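Local coordinates for cyclic nucleotide-binding protein (Ruegeria pomeroyi, PDB 3FX3), which probably acts as a DNA-binding transcription regulator of the Crp type, pairing a cyclic nucleotide-binding domain with a helix-turn-helix domain, at residues Trp36-Arg41 with Pro106-His111; Trp62-Arg67 with Ser100-Thr105; Thr153-Val158 with Ser196-Arg201; Val158-Leu163 with Leu221-Ala226. All coordinates share one frame; numbering follows the deposited sequence.

Contact 1 of 4, residues Trp36-Arg41 with Pro106-His111; sequences WRSYDR and PCEVMH
Tyr39 OH and His111 NE2 meet tip to tip at 2.7 Å, the shortest polar bond between the two strands; either atom could be the donor. NE2 lies in the plane of the tyrosine ring, at its edge, and the two rings meet rim to rim with their planes 77° apart. The other ring nitrogen of His111, ND1, is hydrogen-bonded to ND1 of His56, which leaves the imidazole held from both nitrogens. Val109 CG1 lies over one imidazole face, while its CG2 is 3.9 Å from Tyr39 CE1. Strands 36-39 and 107-111 run antiparallel at the edge of one sheet of the jelly-roll-like cyclic nucleotide-binding domain. Two hydrogen-bonded pairs join them: Arg37 with Val109, by two backbone hydrogen bonds, and Tyr39 with Cys107, likewise. On the opposite face of the sheet Trp36 and Met110, a selenomethionine, run alongside each other in the same direction. Met110 CG sits over the six-membered ring of Trp36, 3.6 Å from its centroid, and SE approaches obliquely, 3.4 Å from Trp36 CH2, a Met-aromatic contact. The first torsion of Met110 puts CG anti to the backbone N (chi1 -170°), above the indole. Trp36 also stacks with His6, and helix 7-13 packs against both Trp36 and Met110.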
loop_
_atom_site.group_PDB
_atom_site.type_symbol
_atom_site.label_atom_id
_atom_site.label_comp_id
_atom_site.label_asym_id
_atom_site.label_seq_id
_atom_site.Cartn_x
_atom_site.Cartn_y
_atom_site.Cartn_z
ATOM N N TRP B 36 13.853 -1.459 25.193
ATOM C CA TRP B 36 12.838 -2.493 25.306
ATOM C C TRP B 36 11.942 -2.218 26.503
ATOM O O TRP B 36 12.440 -2.026 27.590
ATOM C CB TRP B 36 13.503 -3.862 25.449
ATOM C CG TRP B 36 14.410 -4.161 24.314
ATOM C CD1 TRP B 36 15.745 -3.832 24.213
ATOM C CD2 TRP B 36 14.063 -4.825 23.091
ATOM N NE1 TRP B 36 16.230 -4.258 23.003
ATOM C CE2 TRP B 36 15.219 -4.866 22.299
ATOM C CE3 TRP B 36 12.891 -5.404 22.602
ATOM C CZ2 TRP B 36 15.241 -5.487 21.056
ATOM C CZ3 TRP B 36 12.914 -5.998 21.376
ATOM C CH2 TRP B 36 14.074 -6.027 20.602
ATOM N N ARG B 37 10.625 -2.161 26.296
ATOM C CA ARG B 37 9.698 -1.916 27.381
ATOM C C ARG B 37 8.518 -2.875 27.378
ATOM O O ARG B 37 8.055 -3.289 26.321
ATOM C CB ARG B 37 9.171 -0.485 27.331
ATOM C CG ARG B 37 10.213 0.591 27.574
ATOM C CD ARG B 37 10.695 0.559 29.008
ATOM N NE ARG B 37 11.563 1.689 29.313
ATOM C CZ ARG B 37 12.889 1.619 29.447
ATOM N NH1 ARG B 37 13.554 0.456 29.291
ATOM N NH2 ARG B 37 13.568 2.732 29.718
ATOM N N SER B 38 8.028 -3.165 28.588
ATOM C CA SER B 38 6.802 -3.919 28.816
ATOM C C SER B 38 5.741 -3.017 29.334
ATOM O O SER B 38 6.051 -2.079 30.038
ATOM C CB SER B 38 7.032 -4.986 29.870
ATOM O OG SER B 38 7.713 -6.033 29.235
ATOM N N TYR B 39 4.493 -3.314 28.986
ATOM C CA TYR B 39 3.343 -2.508 29.407
ATOM C C TYR B 39 2.248 -3.449 29.938
ATOM O O TYR B 39 1.979 -4.506 29.353
ATOM C CB TYR B 39 2.827 -1.650 28.236
ATOM C CG TYR B 39 3.845 -0.647 27.757
ATOM C CD1 TYR B 39 4.786 -0.990 26.802
ATOM C CD2 TYR B 39 3.891 0.640 28.285
ATOM C CE1 TYR B 39 5.763 -0.085 26.373
ATOM C CE2 TYR B 39 4.843 1.547 27.874
ATOM C CZ TYR B 39 5.796 1.173 26.900
ATOM O OH TYR B 39 6.783 2.062 26.478
ATOM N N ASP B 40 1.654 -3.101 31.069
ATOM C CA ASP B 40 0.483 -3.837 31.547
ATOM C C ASP B 40 -0.715 -3.441 30.689
ATOM O O ASP B 40 -0.729 -2.382 30.040
ATOM C CB ASP B 40 0.125 -3.473 32.998
ATOM C CG ASP B 40 1.235 -3.781 33.983
ATOM O OD1 ASP B 40 2.070 -4.649 33.699
ATOM O OD2 ASP B 40 1.245 -3.172 35.073
ATOM N N ARG B 41 -1.738 -4.284 30.717
ATOM C CA ARG B 41 -3.018 -3.941 30.120
ATOM C C ARG B 41 -3.454 -2.600 30.671
ATOM O O ARG B 41 -3.372 -2.369 31.879
ATOM C CB ARG B 41 -4.091 -4.966 30.478
ATOM C CG ARG B 41 -5.315 -4.898 29.558
ATOM C CD ARG B 41 -6.637 -4.776 30.317
ATOM N NE ARG B 41 -7.578 -5.816 29.912
ATOM C CZ ARG B 41 -8.331 -5.769 28.819
ATOM N NH1 ARG B 41 -9.126 -6.787 28.540
ATOM N NH2 ARG B 41 -8.272 -4.718 28.004
ATOM N N PRO B 106 -1.495 -7.158 27.939
ATOM C CA PRO B 106 -0.086 -6.982 28.274
ATOM C C PRO B 106 0.751 -6.983 26.977
ATOM O O PRO B 106 0.468 -7.776 26.065
ATOM C CB PRO B 106 0.236 -8.209 29.149
ATOM C CG PRO B 106 -1.108 -8.666 29.679
ATOM C CD PRO B 106 -2.055 -8.386 28.528
ATOM N N CYS B 107 1.722 -6.067 26.889
ATOM C CA CYS B 107 2.528 -5.824 25.663
ATOM C C CYS B 107 4.006 -5.841 25.928
ATOM O O CYS B 107 4.434 -5.436 26.991
ATOM C CB CYS B 107 2.245 -4.428 25.126
ATOM S SG CYS B 107 0.703 -4.420 24.329
ATOM N N GLU B 108 4.782 -6.235 24.926
ATOM C CA GLU B 108 6.205 -5.907 24.846
ATOM C C GLU B 108 6.389 -5.070 23.600
ATOM O O GLU B 108 5.857 -5.408 22.560
ATOM C CB GLU B 108 7.070 -7.165 24.712
ATOM C CG GLU B 108 7.231 -7.887 26.005
ATOM C CD GLU B 108 8.026 -9.173 25.865
ATOM O OE1 GLU B 108 8.843 -9.311 24.908
ATOM O OE2 GLU B 108 7.826 -10.048 26.744
ATOM N N VAL B 109 7.152 -3.989 23.719
ATOM C CA VAL B 109 7.413 -3.087 22.618
ATOM C C VAL B 109 8.917 -2.822 22.525
ATOM O O VAL B 109 9.631 -2.763 23.530
ATOM C CB VAL B 109 6.650 -1.785 22.798
ATOM C CG1 VAL B 109 6.896 -0.813 21.617
ATOM C CG2 VAL B 109 5.164 -2.063 23.007
HETATM N N MSE B 110 9.388 -2.665 21.297
HETATM C CA MSE B 110 10.714 -2.200 21.020
HETATM C C MSE B 110 10.621 -0.772 20.529
HETATM O O MSE B 110 9.973 -0.480 19.513
HETATM C CB MSE B 110 11.367 -3.063 19.938
HETATM C CG MSE B 110 12.859 -2.775 19.772
HETATM SE SE MSE B 110 13.566 -3.639 18.177
HETATM C CE MSE B 110 12.687 -2.539 16.829
ATOM N N HIS B 111 11.289 0.125 21.218
ATOM C CA HIS B 111 11.279 1.536 20.831
ATOM C C HIS B 111 12.646 1.889 20.221
ATOM O O HIS B 111 13.675 1.670 20.842
ATOM C CB HIS B 111 11.041 2.428 22.060
ATOM C CG HIS B 111 9.772 2.152 22.804
ATOM N ND1 HIS B 111 8.557 2.689 22.435
ATOM C CD2 HIS B 111 9.549 1.491 23.969
ATOM C CE1 HIS B 111 7.629 2.290 23.288
ATOM N NE2 HIS B 111 8.206 1.597 24.247
#

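Contact 2 of 4, residues Trp62-Arg67 with Ser100-Thr105; sequences WVKLFR and SAEAVT
Phe66 lays one ring face against Ser100, whose CB stands 4.0 Å from the ring centroid in a CH-pi contact offset toward the rim. CB of Glu102 meets the edge of the same ring, 3.9 Å from Phe66 CE1. A leucine in place of Phe66 would lack the flat ring, which would probably leave a gap beside Ser100 CB and Glu102 CB. Of the other apolar contacts, the Val104 side chain crosses that of Lys64 at about a right angle, with Val104 CG2 3.6 Å from Lys64 CB, and on the opposite face Leu65 CD1 touches Ala101 CB. Among the polar groups, Lys64 and Glu102 extend side by side; Lys64 NZ and Glu102 OE2, 4.0 Å apart, are too distant for a salt bridge, but one water binds both. Antiparallel backbone bonds pair Lys64 with Glu102 and Phe66 with Ser100. Beyond them Trp62 O accepts from Val104 N, and Trp62 N donates to Thr105 OG1 at 2.9 Å. These strands are the middle pair of a four-stranded sheet of the cyclic nucleotide-binding domain, flanked by strands 44-46 and 74-81, while Trp62 and Val104 reach helix 182-187.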
loop_
_atom_site.group_PDB
_atom_site.type_symbol
_atom_site.label_atom_id
_atom_site.label_comp_id
_atom_site.label_asym_id
_atom_site.label_seq_id
_atom_site.Cartn_x
_atom_site.Cartn_y
_atom_site.Cartn_z
ATOM N N TRP B 62 -1.273 -6.354 22.012
ATOM C CA TRP B 62 -2.071 -5.452 21.170
ATOM C C TRP B 62 -2.033 -4.039 21.744
ATOM O O TRP B 62 -2.260 -3.840 22.938
ATOM C CB TRP B 62 -3.513 -5.931 21.115
ATOM C CG TRP B 62 -3.702 -7.141 20.270
ATOM C CD1 TRP B 62 -3.550 -8.440 20.646
ATOM C CD2 TRP B 62 -4.063 -7.159 18.882
ATOM N NE1 TRP B 62 -3.801 -9.276 19.570
ATOM C CE2 TRP B 62 -4.109 -8.503 18.478
ATOM C CE3 TRP B 62 -4.346 -6.163 17.945
ATOM C CZ2 TRP B 62 -4.426 -8.880 17.175
ATOM C CZ3 TRP B 62 -4.673 -6.541 16.648
ATOM C CH2 TRP B 62 -4.728 -7.889 16.286
ATOM N N VAL B 63 -1.763 -3.064 20.889
ATOM C CA VAL B 63 -1.725 -1.651 21.268
ATOM C C VAL B 63 -2.804 -0.932 20.491
ATOM O O VAL B 63 -2.969 -1.173 19.294
ATOM C CB VAL B 63 -0.347 -1.055 20.930
ATOM C CG1 VAL B 63 -0.299 0.455 21.151
ATOM C CG2 VAL B 63 0.705 -1.761 21.773
ATOM N N LYS B 64 -3.567 -0.069 21.147
ATOM C CA LYS B 64 -4.550 0.738 20.418
ATOM C C LYS B 64 -4.095 2.189 20.342
ATOM O O LYS B 64 -3.483 2.699 21.279
ATOM C CB LYS B 64 -5.933 0.643 21.049
ATOM C CG LYS B 64 -6.167 1.495 22.302
ATOM C CD LYS B 64 -7.628 1.429 22.815
ATOM C CE LYS B 64 -7.694 1.820 24.296
ATOM N NZ LYS B 64 -9.056 1.766 24.907
ATOM N N LEU B 65 -4.396 2.847 19.233
ATOM C CA LEU B 65 -4.184 4.271 19.091
ATOM C C LEU B 65 -5.569 4.914 19.053
ATOM O O LEU B 65 -6.445 4.416 18.361
ATOM C CB LEU B 65 -3.444 4.584 17.788
ATOM C CG LEU B 65 -1.906 4.498 17.780
ATOM C CD1 LEU B 65 -1.384 3.389 18.621
ATOM C CD2 LEU B 65 -1.334 4.410 16.339
ATOM N N PHE B 66 -5.746 6.034 19.739
ATOM C CA PHE B 66 -7.056 6.688 19.810
ATOM C C PHE B 66 -6.902 8.200 19.988
ATOM O O PHE B 66 -5.897 8.663 20.528
ATOM C CB PHE B 66 -7.876 6.082 20.962
ATOM C CG PHE B 66 -7.275 6.296 22.329
ATOM C CD1 PHE B 66 -6.346 5.409 22.832
ATOM C CD2 PHE B 66 -7.676 7.367 23.124
ATOM C CE1 PHE B 66 -5.776 5.596 24.093
ATOM C CE2 PHE B 66 -7.128 7.569 24.395
ATOM C CZ PHE B 66 -6.187 6.677 24.887
ATOM N N ARG B 67 -7.870 8.969 19.496
ATOM C CA ARG B 67 -7.911 10.390 19.790
ATOM C C ARG B 67 -9.129 10.747 20.606
ATOM O O ARG B 67 -10.136 10.050 20.574
ATOM C CB ARG B 67 -7.805 11.261 18.546
ATOM C CG ARG B 67 -8.870 11.065 17.499
ATOM C CD ARG B 67 -8.813 12.221 16.446
ATOM N NE ARG B 67 -9.824 13.263 16.695
ATOM C CZ ARG B 67 -11.142 13.127 16.480
ATOM N NH1 ARG B 67 -11.642 11.969 16.003
ATOM N NH2 ARG B 67 -11.972 14.148 16.760
ATOM N N SER B 100 -3.148 9.170 21.239
ATOM C CA SER B 100 -2.563 8.460 22.368
ATOM C C SER B 100 -2.478 6.994 22.026
ATOM O O SER B 100 -3.167 6.539 21.124
ATOM C CB SER B 100 -3.432 8.663 23.605
ATOM O OG SER B 100 -3.513 10.046 23.902
ATOM N N ALA B 101 -1.617 6.266 22.742
ATOM C CA ALA B 101 -1.425 4.826 22.565
ATOM C C ALA B 101 -1.488 4.170 23.941
ATOM O O ALA B 101 -0.859 4.640 24.895
ATOM C CB ALA B 101 -0.068 4.533 21.959
ATOM N N GLU B 102 -2.188 3.057 24.015
ATOM C CA GLU B 102 -2.396 2.339 25.254
ATOM C C GLU B 102 -2.368 0.855 24.978
ATOM O O GLU B 102 -2.892 0.424 23.954
ATOM C CB GLU B 102 -3.760 2.715 25.800
ATOM C CG GLU B 102 -4.036 2.242 27.176
ATOM C CD GLU B 102 -5.345 2.845 27.708
ATOM O OE1 GLU B 102 -5.357 4.079 27.949
ATOM O OE2 GLU B 102 -6.339 2.088 27.840
ATOM N N ALA B 103 -1.776 0.096 25.885
ATOM C CA ALA B 103 -1.755 -1.354 25.798
ATOM C C ALA B 103 -3.171 -1.905 26.033
ATOM O O ALA B 103 -3.819 -1.564 27.009
ATOM C CB ALA B 103 -0.802 -1.929 26.828
ATOM N N VAL B 104 -3.629 -2.746 25.113
ATOM C CA VAL B 104 -4.955 -3.395 25.186
ATOM C C VAL B 104 -4.818 -4.766 25.840
ATOM O O VAL B 104 -5.713 -5.207 26.492
ATOM C CB VAL B 104 -5.588 -3.539 23.757
ATOM C CG1 VAL B 104 -6.772 -4.500 23.758
ATOM C CG2 VAL B 104 -6.012 -2.173 23.249
ATOM N N THR B 105 -3.693 -5.440 25.640
ATOM C CA THR B 105 -3.336 -6.621 26.409
ATOM C C THR B 105 -2.004 -6.282 27.060
ATOM O O THR B 105 -1.435 -5.235 26.775
ATOM C CB THR B 105 -3.111 -7.818 25.459
ATOM O OG1 THR B 105 -2.033 -7.473 24.575
ATOM C CG2 THR B 105 -4.367 -8.080 24.624
HETATM O O HOH W 1 -8.695 3.268 27.020
#

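Contact 3 of 4, residues Thr153-Val158 with Ser196-Arg201; sequences TGAQRV and SRAFSR. With PO4 (phosphate ion), chain H.
The Phe199 ring receives Val158 CG1 obliquely, 3.8 Å from its CE1, the two side chains crossing at about a right angle. Another flat group, the guanidinium of Arg197, has a phosphate ion at its edge, near its plane: NE donates to O2 of the phosphate at 2.6 Å and NH1 to O1 at 3.2 Å. Ser194 OG binds the same ion, which probably came from the crystallisation liquor. Helices 154-158 and 196-201 cross at -78° with their axes 8.4 Å apart, brought close by small residues: Ala198 CB is 3.6 Å from both Ala155 CA and Val158 CG2. Ala155 CB in turn meets Arg201 CD at 3.8 Å. Thr153 and Gln156 form a capping box at the start of helix 154-165. Helix 192-203 is consistent with the recognition helix of a Crp-like helix-turn-helix. Between these two segments the contact is apolar and depends on the close fit of Ala155, Val158 and Ala198; the phosphate indicates that Arg197 can hold an anion, consistent with a DNA-facing surface.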
loop_
_atom_site.group_PDB
_atom_site.type_symbol
_atom_site.label_atom_id
_atom_site.label_comp_id
_atom_site.label_asym_id
_atom_site.label_seq_id
_atom_site.Cartn_x
_atom_site.Cartn_y
_atom_site.Cartn_z
ATOM N N THR B 153 -14.937 -13.527 0.601
ATOM C CA THR B 153 -16.043 -13.231 1.513
ATOM C C THR B 153 -15.545 -12.744 2.885
ATOM O O THR B 153 -14.358 -12.871 3.224
ATOM C CB THR B 153 -16.921 -14.480 1.787
ATOM O OG1 THR B 153 -16.163 -15.422 2.566
ATOM C CG2 THR B 153 -17.423 -15.111 0.460
ATOM N N GLY B 154 -16.463 -12.208 3.686
ATOM C CA GLY B 154 -16.122 -11.824 5.043
ATOM C C GLY B 154 -15.354 -12.899 5.804
ATOM O O GLY B 154 -14.307 -12.624 6.400
ATOM N N ALA B 155 -15.886 -14.118 5.818
ATOM C CA ALA B 155 -15.242 -15.201 6.543
ATOM C C ALA B 155 -13.832 -15.401 6.011
ATOM O O ALA B 155 -12.890 -15.617 6.794
ATOM C CB ALA B 155 -16.068 -16.523 6.437
ATOM N N GLN B 156 -13.683 -15.334 4.683
ATOM C CA GLN B 156 -12.382 -15.544 4.053
ATOM C C GLN B 156 -11.401 -14.466 4.472
ATOM O O GLN B 156 -10.226 -14.746 4.705
ATOM C CB GLN B 156 -12.492 -15.606 2.520
ATOM C CG GLN B 156 -13.100 -16.924 2.035
ATOM C CD GLN B 156 -13.275 -16.992 0.538
ATOM O OE1 GLN B 156 -13.896 -16.121 -0.060
ATOM N NE2 GLN B 156 -12.744 -18.049 -0.075
ATOM N N ARG B 157 -11.884 -13.234 4.577
ATOM C CA ARG B 157 -11.005 -12.135 4.979
ATOM C C ARG B 157 -10.502 -12.318 6.394
ATOM O O ARG B 157 -9.365 -12.011 6.669
ATOM C CB ARG B 157 -11.695 -10.790 4.818
ATOM C CG ARG B 157 -11.969 -10.411 3.337
ATOM C CD ARG B 157 -12.915 -9.207 3.274
ATOM N NE ARG B 157 -12.253 -8.104 3.915
ATOM C CZ ARG B 157 -12.784 -7.217 4.740
ATOM N NH1 ARG B 157 -14.063 -7.202 5.068
ATOM N NH2 ARG B 157 -11.981 -6.306 5.214
ATOM N N VAL B 158 -11.335 -12.867 7.277
ATOM C CA VAL B 158 -10.923 -13.101 8.669
ATOM C C VAL B 158 -9.915 -14.249 8.731
ATOM O O VAL B 158 -8.914 -14.177 9.474
ATOM C CB VAL B 158 -12.143 -13.377 9.570
ATOM C CG1 VAL B 158 -11.714 -13.793 10.995
ATOM C CG2 VAL B 158 -13.036 -12.144 9.593
ATOM N N SER B 196 -18.686 -11.684 13.876
ATOM C CA SER B 196 -19.184 -12.852 14.615
ATOM C C SER B 196 -19.639 -13.989 13.709
ATOM O O SER B 196 -19.345 -15.167 13.981
ATOM C CB SER B 196 -20.317 -12.454 15.573
ATOM O OG SER B 196 -19.765 -11.720 16.644
ATOM N N ARG B 197 -20.372 -13.636 12.656
ATOM C CA ARG B 197 -20.743 -14.606 11.630
ATOM C C ARG B 197 -19.491 -15.231 11.025
ATOM O O ARG B 197 -19.431 -16.448 10.850
ATOM C CB ARG B 197 -21.534 -13.948 10.499
ATOM C CG ARG B 197 -22.930 -13.479 10.887
ATOM C CD ARG B 197 -23.824 -13.231 9.637
ATOM N NE ARG B 197 -23.662 -11.881 9.064
ATOM C CZ ARG B 197 -24.167 -10.751 9.583
ATOM N NH1 ARG B 197 -23.946 -9.591 8.959
ATOM N NH2 ARG B 197 -24.878 -10.762 10.721
ATOM N N ALA B 198 -18.489 -14.404 10.722
ATOM C CA ALA B 198 -17.278 -14.929 10.108
ATOM C C ALA B 198 -16.662 -15.974 11.020
ATOM O O ALA B 198 -16.333 -17.066 10.566
ATOM C CB ALA B 198 -16.262 -13.820 9.763
ATOM N N PHE B 199 -16.523 -15.652 12.302
ATOM C CA PHE B 199 -15.977 -16.616 13.259
ATOM C C PHE B 199 -16.814 -17.889 13.293
ATOM O O PHE B 199 -16.274 -18.996 13.408
ATOM C CB PHE B 199 -15.929 -16.043 14.680
ATOM C CG PHE B 199 -14.847 -15.033 14.915
ATOM C CD1 PHE B 199 -13.575 -15.208 14.402
ATOM C CD2 PHE B 199 -15.089 -13.941 15.716
ATOM C CE1 PHE B 199 -12.583 -14.288 14.641
ATOM C CE2 PHE B 199 -14.091 -13.012 15.977
ATOM C CZ PHE B 199 -12.839 -13.186 15.425
ATOM N N SER B 200 -18.129 -17.735 13.207
ATOM C CA SER B 200 -19.009 -18.893 13.270
ATOM C C SER B 200 -18.727 -19.824 12.086
ATOM O O SER B 200 -18.467 -21.015 12.265
ATOM C CB SER B 200 -20.461 -18.462 13.268
ATOM O OG SER B 200 -21.278 -19.592 13.438
ATOM N N ARG B 201 -18.755 -19.269 10.883
ATOM C CA ARG B 201 -18.389 -20.023 9.697
ATOM C C ARG B 201 -17.033 -20.729 9.824
ATOM O O ARG B 201 -16.893 -21.869 9.395
ATOM C CB ARG B 201 -18.356 -19.103 8.485
ATOM C CG ARG B 201 -19.732 -18.725 7.991
ATOM C CD ARG B 201 -19.646 -17.667 6.893
ATOM N NE ARG B 201 -20.555 -17.949 5.784
ATOM C CZ ARG B 201 -21.886 -17.911 5.862
ATOM N NH1 ARG B 201 -22.612 -18.191 4.789
ATOM N NH2 ARG B 201 -22.501 -17.600 7.009
HETATM P P PO4 H . -21.672 -10.910 6.034
HETATM O O1 PO4 H . -22.054 -9.488 6.388
HETATM O O2 PO4 H . -22.719 -11.841 6.593
HETATM O O3 PO4 H . -20.333 -11.304 6.631
HETATM O O4 PO4 H . -21.617 -11.066 4.530
#

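Contact 4 of 4, residues Val158-Leu163 with Leu221-Ala226; sequences VAEFLL and LLRDYA
Leu163, Leu222 and Arg223 carry most of the packing where helix 158-163 meets helix 221-226 in the Crp-like helix-turn-helix domain. The helices run roughly antiparallel, their axes 8.9 Å apart at closest and crossing at -141°. The side chains of Leu163 and Leu222 pass one another pointing opposite ways, with the CG atoms of Leu163 and Leu222 4.1 Å apart. CD1 of Leu222 presses on Ala159 CB at 3.5 Å, a tight carbon contact. The other branch of Leu222, CD2, faces Leu162 CB, and Val207 of strand 207-209 touches both Leu162 and Leu222. Leu163 CD1 fits against Ala226 CB and the backbone of Arg223. An alanine at Leu163 would probably open a gap beside Leu222 and Ala226 and free the Arg223 guanidinium to turn. Beside this packing, Glu160 OE2 and Arg223 NH1 are 4.4 Å apart, opposite charges too far apart for a salt bridge; Glu160 OE1 is hydrogen-bonded to Gln152 NE2 and rests near Ala226 CB. The Arg223 chain bends at chi3; one face of its guanidinium lies against Leu163, whose CD2 comes within 3.5 Å of Arg223 NH2.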
loop_
_atom_site.group_PDB
_atom_site.type_symbol
_atom_site.label_atom_id
_atom_site.label_comp_id
_atom_site.label_asym_id
_atom_site.label_seq_id
_atom_site.Cartn_x
_atom_site.Cartn_y
_atom_site.Cartn_z
ATOM N N VAL B 158 -11.335 -12.867 7.277
ATOM C CA VAL B 158 -10.923 -13.101 8.669
ATOM C C VAL B 158 -9.915 -14.249 8.731
ATOM O O VAL B 158 -8.914 -14.177 9.474
ATOM C CB VAL B 158 -12.143 -13.377 9.570
ATOM C CG1 VAL B 158 -11.714 -13.793 10.995
ATOM C CG2 VAL B 158 -13.036 -12.144 9.593
ATOM N N ALA B 159 -10.173 -15.293 7.933
ATOM C CA ALA B 159 -9.230 -16.414 7.798
ATOM C C ALA B 159 -7.849 -15.880 7.417
ATOM O O ALA B 159 -6.835 -16.241 7.991
ATOM C CB ALA B 159 -9.730 -17.404 6.731
ATOM N N GLU B 160 -7.844 -14.990 6.447
ATOM C CA GLU B 160 -6.625 -14.365 5.948
ATOM C C GLU B 160 -5.897 -13.556 7.029
ATOM O O GLU B 160 -4.656 -13.587 7.173
ATOM C CB GLU B 160 -7.040 -13.450 4.795
ATOM C CG GLU B 160 -5.989 -13.155 3.827
ATOM C CD GLU B 160 -5.582 -14.372 2.966
ATOM O OE1 GLU B 160 -6.401 -14.875 2.137
ATOM O OE2 GLU B 160 -4.402 -14.778 3.106
ATOM N N PHE B 161 -6.682 -12.795 7.781
ATOM C CA PHE B 161 -6.158 -12.053 8.908
ATOM C C PHE B 161 -5.517 -13.002 9.945
ATOM O O PHE B 161 -4.396 -12.808 10.387
ATOM C CB PHE B 161 -7.289 -11.191 9.503
ATOM C CG PHE B 161 -6.910 -10.489 10.769
ATOM C CD1 PHE B 161 -6.227 -9.286 10.720
ATOM C CD2 PHE B 161 -7.233 -11.032 12.004
ATOM C CE1 PHE B 161 -5.855 -8.630 11.885
ATOM C CE2 PHE B 161 -6.881 -10.362 13.177
ATOM C CZ PHE B 161 -6.183 -9.158 13.098
ATOM N N LEU B 162 -6.222 -14.048 10.315
ATOM C CA LEU B 162 -5.674 -15.025 11.236
ATOM C C LEU B 162 -4.390 -15.670 10.694
ATOM O O LEU B 162 -3.416 -15.809 11.424
ATOM C CB LEU B 162 -6.728 -16.077 11.564
ATOM C CG LEU B 162 -7.897 -15.575 12.420
ATOM C CD1 LEU B 162 -8.929 -16.688 12.628
ATOM C CD2 LEU B 162 -7.387 -15.054 13.794
ATOM N N LEU B 163 -4.379 -16.019 9.408
ATOM C CA LEU B 163 -3.202 -16.645 8.798
ATOM C C LEU B 163 -1.984 -15.733 8.855
ATOM O O LEU B 163 -0.872 -16.182 9.128
ATOM C CB LEU B 163 -3.489 -17.030 7.350
ATOM C CG LEU B 163 -4.403 -18.264 7.204
ATOM C CD1 LEU B 163 -5.183 -18.220 5.882
ATOM C CD2 LEU B 163 -3.587 -19.547 7.334
ATOM N N LEU B 221 -5.548 -26.300 6.354
ATOM C CA LEU B 221 -7.005 -26.292 6.249
ATOM C C LEU B 221 -7.576 -24.860 6.195
ATOM O O LEU B 221 -8.487 -24.576 5.415
ATOM C CB LEU B 221 -7.604 -27.053 7.420
ATOM C CG LEU B 221 -9.107 -27.341 7.389
ATOM C CD1 LEU B 221 -9.431 -28.511 6.453
ATOM C CD2 LEU B 221 -9.598 -27.643 8.800
ATOM N N LEU B 222 -7.029 -23.953 7.003
ATOM C CA LEU B 222 -7.547 -22.583 7.033
ATOM C C LEU B 222 -7.205 -21.859 5.739
ATOM O O LEU B 222 -8.064 -21.199 5.144
ATOM C CB LEU B 222 -7.042 -21.808 8.260
ATOM C CG LEU B 222 -7.631 -20.399 8.468
ATOM C CD1 LEU B 222 -9.155 -20.401 8.418
ATOM C CD2 LEU B 222 -7.150 -19.803 9.791
ATOM N N ARG B 223 -5.957 -21.997 5.296
ATOM C CA ARG B 223 -5.537 -21.462 3.987
ATOM C C ARG B 223 -6.380 -21.993 2.822
ATOM O O ARG B 223 -6.624 -21.280 1.855
ATOM C CB ARG B 223 -4.062 -21.757 3.714
ATOM C CG ARG B 223 -3.523 -21.017 2.487
ATOM C CD ARG B 223 -1.995 -21.000 2.428
ATOM N NE ARG B 223 -1.383 -20.616 3.705
ATOM C CZ ARG B 223 -1.288 -19.366 4.190
ATOM N NH1 ARG B 223 -1.768 -18.313 3.510
ATOM N NH2 ARG B 223 -0.693 -19.164 5.379
ATOM N N ASP B 224 -6.824 -23.240 2.914
ATOM C CA ASP B 224 -7.689 -23.779 1.882
ATOM C C ASP B 224 -8.999 -23.018 1.856
ATOM O O ASP B 224 -9.459 -22.609 0.786
ATOM C CB ASP B 224 -7.968 -25.268 2.078
ATOM C CG ASP B 224 -8.499 -25.909 0.822
ATOM O OD1 ASP B 224 -7.774 -25.868 -0.201
ATOM O OD2 ASP B 224 -9.636 -26.416 0.842
ATOM N N TYR B 225 -9.587 -22.829 3.037
ATOM C CA TYR B 225 -10.795 -22.028 3.168
ATOM C C TYR B 225 -10.593 -20.661 2.526
ATOM O O TYR B 225 -11.405 -20.224 1.718
ATOM C CB TYR B 225 -11.192 -21.849 4.645
ATOM C CG TYR B 225 -12.571 -21.249 4.795
ATOM C CD1 TYR B 225 -12.773 -19.878 4.751
ATOM C CD2 TYR B 225 -13.674 -22.060 4.918
ATOM C CE1 TYR B 225 -14.047 -19.329 4.857
ATOM C CE2 TYR B 225 -14.951 -21.529 5.036
ATOM C CZ TYR B 225 -15.134 -20.165 5.003
ATOM O OH TYR B 225 -16.411 -19.672 5.116
ATOM N N ALA B 226 -9.501 -19.995 2.888
ATOM C CA ALA B 226 -9.226 -18.638 2.407
ATOM C C ALA B 226 -9.100 -18.570 0.884
ATOM O O ALA B 226 -9.643 -17.658 0.251
ATOM C CB ALA B 226 -7.951 -18.090 3.053
#

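Contacts 1 and 2 belong to the cyclic nucleotide-binding domain, contacts 3 and 4 to the Crp-like helix-turn-helix domain. Contact 2 is nested within the loop closed by contact 1; their centres are 11 Å apart in two different sheets, and strands 100-103 and 107-113 follow each other in the chain. Both close before contacts 3 and 4 open. Those two cross along the chain, share Val158 on helix 154-165, and place helices 192-203 and 219-227 against it, with centres 10 Å apart. Between the domains, contacts 2 and 4 lie about 26 Å apart between centres, yet Trp62 CH2 touches Phe161 CZ at 3.7 Å, a direct packing contact between the nucleotide-binding and DNA-binding parts.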